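PDB 1V9N: malate dehydrogenase from Pyrococcus horikoshii, which catalyses the NAD-dependent oxidation of (S)-malate to oxaloacetate, works as a homodimer, and is seen here with NADPH bound. Local coordinates for residues 47-51 with 327-333; 89-95 with 120-126; 144-150 with 278-284. Residues are numbered along the deposited sequence.

Interaction 1. Residues 47-51 with 327-333; sequences ADLRG and FLTMETR. With NDP (NADPH dihydro-nicotinamide-adenine-dinucleotide phosphate), chain B.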
# COMPACT_ATOMS: atom_id res chain seq x y z
N ALA A 47 -1.46 20.55 -8.05
CA ALA A 47 -0.17 19.90 -8.26
C ALA A 47 0.96 20.93 -8.31
O ALA A 47 2.03 20.72 -7.72
CB ALA A 47 -0.19 19.09 -9.56
N ASP A 48 0.74 22.02 -9.02
CA ASP A 48 1.75 23.07 -9.12
C ASP A 48 1.97 23.72 -7.75
O ASP A 48 3.11 23.97 -7.36
CB ASP A 48 1.34 24.12 -10.15
CG ASP A 48 1.49 23.61 -11.58
OD1 ASP A 48 2.59 23.14 -11.94
OD2 ASP A 48 0.51 23.70 -12.35
N LEU A 49 0.88 23.98 -7.03
CA LEU A 49 0.96 24.59 -5.71
C LEU A 49 1.71 23.71 -4.70
O LEU A 49 2.48 24.22 -3.89
CB LEU A 49 -0.45 24.87 -5.17
CG LEU A 49 -1.22 26.03 -5.79
CD1 LEU A 49 -2.63 26.08 -5.23
CD2 LEU A 49 -0.49 27.34 -5.49
N ARG A 50 1.47 22.40 -4.76
CA ARG A 50 2.13 21.48 -3.84
C ARG A 50 3.55 21.13 -4.27
O ARG A 50 4.23 20.35 -3.61
CB ARG A 50 1.31 20.18 -3.71
CG ARG A 50 -0.09 20.36 -3.13
CD ARG A 50 -0.71 18.99 -2.79
NE ARG A 50 -0.00 18.35 -1.69
CZ ARG A 50 -0.18 18.66 -0.41
NH1 ARG A 50 -1.06 19.59 -0.07
NH2 ARG A 50 0.54 18.07 0.54
N GLY A 51 3.99 21.71 -5.38
CA GLY A 51 5.34 21.45 -5.85
C GLY A 51 5.52 20.20 -6.68
O GLY A 51 6.62 19.66 -6.75
N PHE A 327 1.71 21.18 1.74
CA PHE A 327 0.83 22.22 2.26
C PHE A 327 1.59 23.52 2.51
O PHE A 327 1.05 24.61 2.30
CB PHE A 327 0.14 21.75 3.53
CG PHE A 327 -1.10 20.92 3.28
CD1 PHE A 327 -2.15 21.44 2.53
CD2 PHE A 327 -1.22 19.64 3.80
CE1 PHE A 327 -3.30 20.69 2.30
CE2 PHE A 327 -2.36 18.88 3.58
CZ PHE A 327 -3.41 19.40 2.82
N LEU A 328 2.83 23.40 2.97
CA LEU A 328 3.67 24.57 3.23
C LEU A 328 4.05 25.22 1.90
O LEU A 328 4.00 26.44 1.75
CB LEU A 328 4.93 24.17 3.99
CG LEU A 328 4.92 24.40 5.51
CD1 LEU A 328 3.71 23.74 6.13
CD2 LEU A 328 6.20 23.86 6.11
N THR A 329 4.43 24.39 0.94
CA THR A 329 4.79 24.88 -0.38
C THR A 329 3.60 25.63 -0.97
O THR A 329 3.76 26.70 -1.55
CB THR A 329 5.17 23.73 -1.32
OG1 THR A 329 6.33 23.06 -0.81
CG2 THR A 329 5.46 24.25 -2.72
N MSE A 330 2.41 25.06 -0.80
CA MSE A 330 1.19 25.69 -1.30
C MSE A 330 1.00 27.05 -0.65
O MSE A 330 0.86 28.06 -1.32
CB MSE A 330 -0.02 24.80 -1.01
CG MSE A 330 -1.36 25.48 -1.25
SE MSE A 330 -2.90 24.32 -0.98
CE MSE A 330 -3.90 24.72 0.59
N GLU A 331 1.01 27.05 0.68
CA GLU A 331 0.83 28.27 1.46
C GLU A 331 1.72 29.39 0.93
O GLU A 331 1.28 30.53 0.75
CB GLU A 331 1.17 27.99 2.93
CG GLU A 331 0.80 29.10 3.90
CD GLU A 331 1.21 28.78 5.32
OE1 GLU A 331 2.44 28.72 5.59
OE2 GLU A 331 0.32 28.58 6.17
N THR A 332 2.97 29.05 0.66
CA THR A 332 3.94 30.01 0.13
C THR A 332 3.52 30.56 -1.23
O THR A 332 3.34 31.76 -1.40
CB THR A 332 5.33 29.35 -0.01
OG1 THR A 332 5.84 29.03 1.28
CG2 THR A 332 6.29 30.29 -0.72
N ARG A 333 3.37 29.65 -2.19
CA ARG A 333 3.01 30.02 -3.55
C ARG A 333 1.65 30.71 -3.71
O ARG A 333 1.37 31.29 -4.75
CB ARG A 333 3.08 28.78 -4.44
CG ARG A 333 4.47 28.18 -4.45
CD ARG A 333 4.58 26.96 -5.33
NE ARG A 333 5.97 26.52 -5.44
CZ ARG A 333 6.36 25.49 -6.18
NH1 ARG A 333 5.47 24.78 -6.86
NH2 ARG A 333 7.65 25.16 -6.23
PA NDP B . 7.25 12.21 -3.42
O1A NDP B . 7.34 13.59 -3.80
O2A NDP B . 8.45 11.33 -3.19
O5B NDP B . 6.30 12.15 -2.08
C5B NDP B . 5.97 10.90 -1.45
C4B NDP B . 5.04 11.26 -0.27
O4B NDP B . 5.93 11.38 0.86
C3B NDP B . 4.27 12.55 -0.34
O3B NDP B . 2.96 12.31 0.26
C2B NDP B . 5.04 13.56 0.44
O2B NDP B . 4.31 14.67 0.99
C1B NDP B . 5.73 12.67 1.44
N9A NDP B . 7.08 13.13 1.85
C8A NDP B . 8.11 13.73 1.08
N7A NDP B . 9.18 13.97 1.81
C5A NDP B . 8.89 13.52 3.07
C6A NDP B . 9.60 13.47 4.31
N6A NDP B . 10.86 13.93 4.38
N1A NDP B . 9.00 12.94 5.43
C2A NDP B . 7.72 12.46 5.36
N3A NDP B . 6.96 12.46 4.24
C4A NDP B . 7.61 13.01 3.12
O3 NDP B . 6.30 11.36 -4.35
PN NDP B . 6.25 10.88 -5.86
O1N NDP B . 6.24 9.42 -5.79
O2N NDP B . 7.45 11.54 -6.47
O5D NDP B . 4.86 11.51 -6.33
C5D NDP B . 4.70 12.19 -7.60
C4D NDP B . 3.22 12.69 -7.78
O4D NDP B . 2.78 12.22 -9.04
C3D NDP B . 2.17 12.16 -6.76
O3D NDP B . 1.32 13.26 -6.40
C2D NDP B . 1.46 11.03 -7.47
O2D NDP B . 0.14 10.86 -6.99
C1D NDP B . 1.56 11.48 -8.95
N1N NDP B . 1.61 10.37 -9.93
C2N NDP B . 0.51 10.27 -10.82
C3N NDP B . 0.55 9.18 -11.80
C7N NDP B . -0.55 9.03 -12.75
O7N NDP B . -0.59 8.14 -13.61
N7N NDP B . -1.61 9.89 -12.73
C4N NDP B . 1.68 8.31 -11.79
C5N NDP B . 2.74 8.42 -10.90
C6N NDP B . 2.71 9.46 -9.97
P2B NDP B . 4.25 16.10 0.40
O1X NDP B . 4.36 16.94 1.61
O2X NDP B . 2.94 16.31 -0.29
O3X NDP B . 5.42 16.32 -0.56
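At D48 the last turn of helix 34-49 meets helix 324-336 through its backbone: the carbonyl O of D48 lies 2.5 Å from NH1 of R333, at the edge of the guanidinium, in a hydrogen bond that is short but weak because of its angle. The same carbonyl receives G51 N at 3.1 Å. R333 is also held at NE by a salt bridge to E3, while OD2 of D48 accepts the backbone N of V57. The backbones come closest at L49, its CA 4.6 Å from that of M330, a selenomethionine. L49 CB packs 4.1 Å from M330 CG and L49 CD2 4.0 Å from R333 CB; L49 O rests 3.2 Å from both T329 CG2 and M330 CA, the latter a CA-H...O contact. The contact is a helix C-terminus laid against the side of another helix, and it presents R50 to the NADPH pocket. R50, just past the helix, links this contact to the cofactor. Its CA-CB bond points away from 327-333, but the bent side chain brings the edge of the guanidinium, at NH1, over the face of the F327 ring, R50 CZ 4.3 Å from the ring centroid and 5° off the normal, a cation-pi contact. Held there, R50 NH2 donates to O2X of the 2'-phosphate of NADPH at 3.1 Å and also to G323 O. That phosphate is the group that distinguishes NADPH from NADH. G51 ends the helix in a Schellman motif with positive phi (84°); its CA lies 3.5 Å from R333 NH1, and a CB at these angles would jam against R50 O.

Interaction 2. Residues 89-95 with 120-126; sequences LIDGDEG and VIARNSN
Strands 89-91 and 120-123 run parallel and extended (phi about -110 to -130°, psi about 115 to 175°), axes 4.6 Å apart at closest and crossing at -28°, in the register L89-I121, I90-A122 and D91-R123 (CA-CA 5.1, 4.5 and 5.1 Å). The ladder has three backbone bonds: I90 N to I121 O at 2.8 Å, R123 N to I90 O at 2.9 Å and G92 N to R123 O at 2.8 Å. On one face I90 packs against V120 (CG1 to CG1, 3.7 Å) and A122 (CB to CB, 4.1 Å). The strands belong to a beta-alpha-beta unit whose helix, 97-115, covers V120 and A122; on the opposite face L89 and I121 touch I291 and F290 of the second subunit. Each carboxylate oxygen of D91 (chi1 t) has two donors. OD1 accepts N124 ND2 at 2.9 Å and, closing an Asx turn, D93 N at 3.0 Å; R123 (chi1 p, chi2 and chi3 t) brings NE to D91 OD2 at 3.1 Å in a salt bridge, and a water donates to OD2 at 3.1 Å. That water accepts from R123 NH2 at 3.1 Å, while R123 NH1 serves S260 O. G92 to G95 form a type I' turn, with D93 and E94 at positive phi and G95 N bonded to G92 O at 3.0 Å; D93 OD2 accepts K77 N. N124, left-handed (53°/47°), turns the 120-126 segment, and its O accepts E94 N at 2.9 Å. A CB on G92 would clash with that carbonyl. E94 OE1 accepts from G275 N, OE2 from a second water at 2.8 Å. N126 ND2 donates to G95 O at 3.0 Å.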
# COMPACT_ATOMS: atom_id res chain seq x y z
N LEU A 89 -19.02 0.13 -9.95
CA LEU A 89 -18.05 -0.08 -11.01
C LEU A 89 -18.48 0.91 -12.08
O LEU A 89 -19.59 0.84 -12.60
CB LEU A 89 -18.10 -1.52 -11.52
CG LEU A 89 -17.32 -1.82 -12.81
CD1 LEU A 89 -15.89 -1.33 -12.70
CD2 LEU A 89 -17.36 -3.32 -13.08
N ILE A 90 -17.59 1.85 -12.39
CA ILE A 90 -17.88 2.91 -13.35
C ILE A 90 -17.08 2.80 -14.65
O ILE A 90 -15.92 2.37 -14.63
CB ILE A 90 -17.53 4.29 -12.73
CG1 ILE A 90 -18.31 4.51 -11.42
CG2 ILE A 90 -17.75 5.40 -13.74
CD1 ILE A 90 -19.81 4.47 -11.56
N ASP A 91 -17.69 3.19 -15.76
CA ASP A 91 -16.99 3.22 -17.04
C ASP A 91 -16.91 4.71 -17.39
O ASP A 91 -17.94 5.38 -17.55
CB ASP A 91 -17.75 2.46 -18.13
CG ASP A 91 -16.94 2.33 -19.42
OD1 ASP A 91 -16.71 3.36 -20.08
OD2 ASP A 91 -16.52 1.19 -19.77
N GLY A 92 -15.69 5.22 -17.48
CA GLY A 92 -15.47 6.63 -17.75
C GLY A 92 -15.81 7.17 -19.13
O GLY A 92 -15.77 8.39 -19.34
N ASP A 93 -16.13 6.29 -20.07
CA ASP A 93 -16.48 6.70 -21.42
C ASP A 93 -15.43 7.63 -22.02
O ASP A 93 -15.75 8.57 -22.74
CB ASP A 93 -17.86 7.38 -21.40
CG ASP A 93 -18.48 7.52 -22.79
OD1 ASP A 93 -18.26 6.63 -23.64
OD2 ASP A 93 -19.20 8.51 -23.03
N GLU A 94 -14.16 7.36 -21.71
CA GLU A 94 -13.01 8.11 -22.19
C GLU A 94 -12.97 9.60 -21.84
O GLU A 94 -12.30 10.39 -22.52
CB GLU A 94 -12.87 7.92 -23.72
CG GLU A 94 -12.72 6.46 -24.10
CD GLU A 94 -12.20 6.25 -25.51
OE1 GLU A 94 -11.21 6.92 -25.90
OE2 GLU A 94 -12.77 5.40 -26.23
N GLY A 95 -13.66 9.98 -20.78
CA GLY A 95 -13.66 11.37 -20.38
C GLY A 95 -12.34 11.76 -19.75
O GLY A 95 -11.46 10.92 -19.56
N VAL A 120 -15.36 2.77 -5.08
CA VAL A 120 -15.73 2.98 -6.47
C VAL A 120 -14.51 2.73 -7.33
O VAL A 120 -13.42 3.25 -7.06
CB VAL A 120 -16.27 4.41 -6.72
CG1 VAL A 120 -16.59 4.59 -8.20
CG2 VAL A 120 -17.54 4.64 -5.90
N ILE A 121 -14.68 1.92 -8.36
CA ILE A 121 -13.60 1.61 -9.28
C ILE A 121 -14.03 2.03 -10.67
O ILE A 121 -15.18 1.86 -11.06
CB ILE A 121 -13.28 0.11 -9.22
CG1 ILE A 121 -12.83 -0.24 -7.79
CG2 ILE A 121 -12.19 -0.23 -10.22
CD1 ILE A 121 -12.58 -1.69 -7.55
N ALA A 122 -13.09 2.59 -11.42
CA ALA A 122 -13.40 3.07 -12.76
C ALA A 122 -12.45 2.55 -13.82
O ALA A 122 -11.26 2.38 -13.58
CB ALA A 122 -13.41 4.60 -12.77
N ARG A 123 -13.00 2.27 -15.00
CA ARG A 123 -12.20 1.81 -16.12
C ARG A 123 -12.54 2.76 -17.26
O ARG A 123 -13.43 3.61 -17.13
CB ARG A 123 -12.56 0.38 -16.53
CG ARG A 123 -13.95 0.27 -17.16
CD ARG A 123 -14.28 -1.17 -17.49
NE ARG A 123 -15.59 -1.29 -18.13
CZ ARG A 123 -16.41 -2.33 -17.96
NH1 ARG A 123 -16.04 -3.33 -17.18
NH2 ARG A 123 -17.58 -2.37 -18.58
N ASN A 124 -11.83 2.60 -18.38
CA ASN A 124 -12.05 3.42 -19.56
C ASN A 124 -12.00 4.92 -19.26
O ASN A 124 -12.85 5.69 -19.69
CB ASN A 124 -13.39 3.05 -20.21
CG ASN A 124 -13.51 3.58 -21.64
OD1 ASN A 124 -12.51 3.85 -22.29
ND2 ASN A 124 -14.75 3.72 -22.12
N SER A 125 -10.96 5.31 -18.53
CA SER A 125 -10.76 6.71 -18.16
C SER A 125 -9.45 7.21 -18.79
O SER A 125 -8.91 6.59 -19.71
CB SER A 125 -10.71 6.83 -16.63
OG SER A 125 -10.58 8.18 -16.22
N ASN A 126 -8.93 8.33 -18.28
CA ASN A 126 -7.70 8.92 -18.79
C ASN A 126 -6.84 9.39 -17.62
O ASN A 126 -7.27 9.33 -16.47
CB ASN A 126 -8.03 10.11 -19.71
CG ASN A 126 -8.28 9.68 -21.15
OD1 ASN A 126 -7.35 9.24 -21.83
ND2 ASN A 126 -9.53 9.78 -21.60
O HOH W 1 -18.90 -0.54 -20.76
O HOH W 2 -14.78 3.58 -25.53

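Interaction 3. Residues 144-150 with 278-284; sequences IGISMTN and VCHFFMV. With NDP (NADPH dihydro-nicotinamide-adenine-dinucleotide phosphate), chain B.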
# COMPACT_ATOMS: atom_id res chain seq x y z
N ILE A 144 -11.72 9.07 5.64
CA ILE A 144 -10.44 8.60 5.13
C ILE A 144 -10.62 8.34 3.64
O ILE A 144 -11.58 7.69 3.22
CB ILE A 144 -9.99 7.28 5.80
CG1 ILE A 144 -9.73 7.52 7.29
CG2 ILE A 144 -8.74 6.73 5.08
CD1 ILE A 144 -9.36 6.28 8.07
N GLY A 145 -9.72 8.87 2.84
CA GLY A 145 -9.82 8.68 1.41
C GLY A 145 -8.59 7.98 0.87
O GLY A 145 -7.46 8.30 1.24
N ILE A 146 -8.83 7.00 0.00
CA ILE A 146 -7.75 6.26 -0.64
C ILE A 146 -7.99 6.28 -2.14
O ILE A 146 -9.11 6.04 -2.60
CB ILE A 146 -7.70 4.79 -0.19
CG1 ILE A 146 -7.28 4.70 1.28
CG2 ILE A 146 -6.73 4.01 -1.07
CD1 ILE A 146 -7.42 3.31 1.87
N SER A 147 -6.94 6.59 -2.90
CA SER A 147 -7.06 6.61 -4.35
C SER A 147 -5.81 6.03 -5.00
O SER A 147 -4.70 6.21 -4.51
CB SER A 147 -7.29 8.02 -4.87
OG SER A 147 -7.53 7.98 -6.26
N MSE A 148 -6.02 5.32 -6.10
CA MSE A 148 -4.93 4.70 -6.85
C MSE A 148 -5.31 4.78 -8.32
O MSE A 148 -6.49 4.98 -8.66
CB MSE A 148 -4.79 3.22 -6.51
CG MSE A 148 -4.53 2.88 -5.05
SE MSE A 148 -4.68 0.95 -4.80
CE MSE A 148 -4.95 0.95 -2.88
N THR A 149 -4.31 4.61 -9.18
CA THR A 149 -4.52 4.64 -10.62
C THR A 149 -3.35 3.92 -11.28
O THR A 149 -2.23 3.95 -10.78
CB THR A 149 -4.57 6.08 -11.17
OG1 THR A 149 -4.84 6.05 -12.57
CG2 THR A 149 -3.24 6.80 -10.93
N ASN A 150 -3.61 3.24 -12.40
CA ASN A 150 -2.53 2.59 -13.10
C ASN A 150 -2.08 3.60 -14.15
O ASN A 150 -2.60 4.72 -14.21
CB ASN A 150 -2.98 1.26 -13.72
CG ASN A 150 -4.11 1.41 -14.71
OD1 ASN A 150 -4.50 2.52 -15.06
ND2 ASN A 150 -4.64 0.29 -15.17
N VAL A 278 -7.24 4.04 -18.90
CA VAL A 278 -6.59 4.23 -17.62
C VAL A 278 -7.67 3.84 -16.62
O VAL A 278 -8.85 4.16 -16.83
CB VAL A 278 -6.19 5.70 -17.37
CG1 VAL A 278 -5.59 5.84 -15.98
CG2 VAL A 278 -5.18 6.15 -18.42
N CYS A 279 -7.30 3.14 -15.55
CA CYS A 279 -8.28 2.72 -14.56
C CYS A 279 -7.93 3.28 -13.18
O CYS A 279 -6.76 3.49 -12.87
CB CYS A 279 -8.35 1.19 -14.52
SG CYS A 279 -8.87 0.42 -16.10
N HIS A 280 -8.95 3.52 -12.37
CA HIS A 280 -8.74 4.09 -11.04
C HIS A 280 -9.44 3.29 -9.94
O HIS A 280 -10.39 2.54 -10.21
CB HIS A 280 -9.26 5.53 -10.96
CG HIS A 280 -8.98 6.36 -12.18
ND1 HIS A 280 -7.72 6.49 -12.72
CD2 HIS A 280 -9.80 7.13 -12.93
CE1 HIS A 280 -7.77 7.32 -13.75
NE2 HIS A 280 -9.02 7.72 -13.90
N PHE A 281 -8.98 3.49 -8.71
CA PHE A 281 -9.55 2.84 -7.53
C PHE A 281 -9.80 3.95 -6.51
O PHE A 281 -8.92 4.76 -6.24
CB PHE A 281 -8.55 1.83 -6.95
CG PHE A 281 -9.01 1.20 -5.65
CD1 PHE A 281 -9.84 0.08 -5.65
CD2 PHE A 281 -8.63 1.75 -4.43
CE1 PHE A 281 -10.27 -0.49 -4.46
CE2 PHE A 281 -9.06 1.18 -3.22
CZ PHE A 281 -9.88 0.06 -3.24
N PHE A 282 -11.01 3.99 -5.95
CA PHE A 282 -11.35 4.99 -4.95
C PHE A 282 -11.99 4.28 -3.77
O PHE A 282 -12.86 3.41 -3.94
CB PHE A 282 -12.34 6.02 -5.52
CG PHE A 282 -11.85 6.69 -6.77
CD1 PHE A 282 -10.93 7.74 -6.71
CD2 PHE A 282 -12.28 6.25 -8.02
CE1 PHE A 282 -10.45 8.34 -7.88
CE2 PHE A 282 -11.81 6.84 -9.20
CZ PHE A 282 -10.89 7.89 -9.12
N MSE A 283 -11.57 4.64 -2.56
CA MSE A 283 -12.12 4.04 -1.37
C MSE A 283 -12.26 5.08 -0.27
O MSE A 283 -11.33 5.84 0.01
CB MSE A 283 -11.22 2.91 -0.89
CG MSE A 283 -11.74 2.20 0.34
SE MSE A 283 -10.50 0.85 0.90
CE MSE A 283 -10.30 1.35 2.76
N VAL A 284 -13.43 5.10 0.35
CA VAL A 284 -13.69 6.04 1.42
C VAL A 284 -14.20 5.31 2.64
O VAL A 284 -15.02 4.39 2.54
CB VAL A 284 -14.76 7.08 1.00
CG1 VAL A 284 -15.02 8.08 2.13
CG2 VAL A 284 -14.31 7.80 -0.25
PA NDP B . 7.25 12.21 -3.42
O1A NDP B . 7.34 13.59 -3.80
O2A NDP B . 8.45 11.33 -3.19
O5B NDP B . 6.30 12.15 -2.08
C5B NDP B . 5.97 10.90 -1.45
C4B NDP B . 5.04 11.26 -0.27
O4B NDP B . 5.93 11.38 0.86
C3B NDP B . 4.27 12.55 -0.34
O3B NDP B . 2.96 12.31 0.26
C2B NDP B . 5.04 13.56 0.44
O2B NDP B . 4.31 14.67 0.99
C1B NDP B . 5.73 12.67 1.44
N9A NDP B . 7.08 13.13 1.85
C8A NDP B . 8.11 13.73 1.08
N7A NDP B . 9.18 13.97 1.81
C5A NDP B . 8.89 13.52 3.07
C6A NDP B . 9.60 13.47 4.31
N6A NDP B . 10.86 13.93 4.38
N1A NDP B . 9.00 12.94 5.43
C2A NDP B . 7.72 12.46 5.36
N3A NDP B . 6.96 12.46 4.24
C4A NDP B . 7.61 13.01 3.12
O3 NDP B . 6.30 11.36 -4.35
PN NDP B . 6.25 10.88 -5.86
O1N NDP B . 6.24 9.42 -5.79
O2N NDP B . 7.45 11.54 -6.47
O5D NDP B . 4.86 11.51 -6.33
C5D NDP B . 4.70 12.19 -7.60
C4D NDP B . 3.22 12.69 -7.78
O4D NDP B . 2.78 12.22 -9.04
C3D NDP B . 2.17 12.16 -6.76
O3D NDP B . 1.32 13.26 -6.40
C2D NDP B . 1.46 11.03 -7.47
O2D NDP B . 0.14 10.86 -6.99
C1D NDP B . 1.56 11.48 -8.95
N1N NDP B . 1.61 10.37 -9.93
C2N NDP B . 0.51 10.27 -10.82
C3N NDP B . 0.55 9.18 -11.80
C7N NDP B . -0.55 9.03 -12.75
O7N NDP B . -0.59 8.14 -13.61
N7N NDP B . -1.61 9.89 -12.73
C4N NDP B . 1.68 8.31 -11.79
C5N NDP B . 2.74 8.42 -10.90
C6N NDP B . 2.71 9.46 -9.97
P2B NDP B . 4.25 16.10 0.40
O1X NDP B . 4.36 16.94 1.61
O2X NDP B . 2.94 16.31 -0.29
O3X NDP B . 5.42 16.32 -0.56
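I146, M148, F281 and M283 form the apolar centre of this antiparallel strand pair, which belongs to the large mixed sheet of this LDH2/MDH2-family enzyme. Both methionines are selenomethionines. I146 CD1 meets M283 CE at 3.6 Å, I146 CG2 reaches the edge of the F281 ring at CE2 (4.2 Å), and M148 SE lies 4.8 Å from that ring's centroid in an oblique Met-aromatic contact. Helix 242-258 touches M148 and F281, and M283 of the second subunit packs on both F281 and M283, so this face is part of the dimer interface. The opposite face carries S147, F282 and V284, with helix 97-115 against the last two. Reciprocal backbone bonds join I146 with M283 (2.8 Å for each N to O) and M148 with F281 (M148 N to F281 O 3.0 Å, F281 N to M148 O 2.9 Å). Toward the polar end, N150 N reaches C279 O at 3.2 Å, and N150 OD1 accepts C279 N at 2.9 Å, a side chain continuing the ladder. T149 belongs to the cofactor pocket, its CG2 3.9 Å from the carboxamide N7N of NADPH. H280, held at NE2 by S125, hydrogen-bonds through ND1 to T149 OG1 at 2.9 Å.

Interactions 2 and 3 belong to one mixed sheet, their centres 11 Å apart. Strands 117-125 and 278-285 are neighbours there, joined by V120 O with F282 N (2.8 Å) and S125 OG with H280 NE2 (2.8 Å), probable hydrogen bonds. Along the chain interaction 2 closes before interaction 3 opens, and both face the second subunit. Interaction 1 pairs helices 34-49 and 324-336 and spans both others in sequence; its centre is 29 Å from that of interaction 2 and 23 Å from that of interaction 3. NADPH bridges the gap to interaction 3, its 2'-phosphate at 47-51 and its carboxamide near 144-150, while H243 and K244 of the second subunit also bind it.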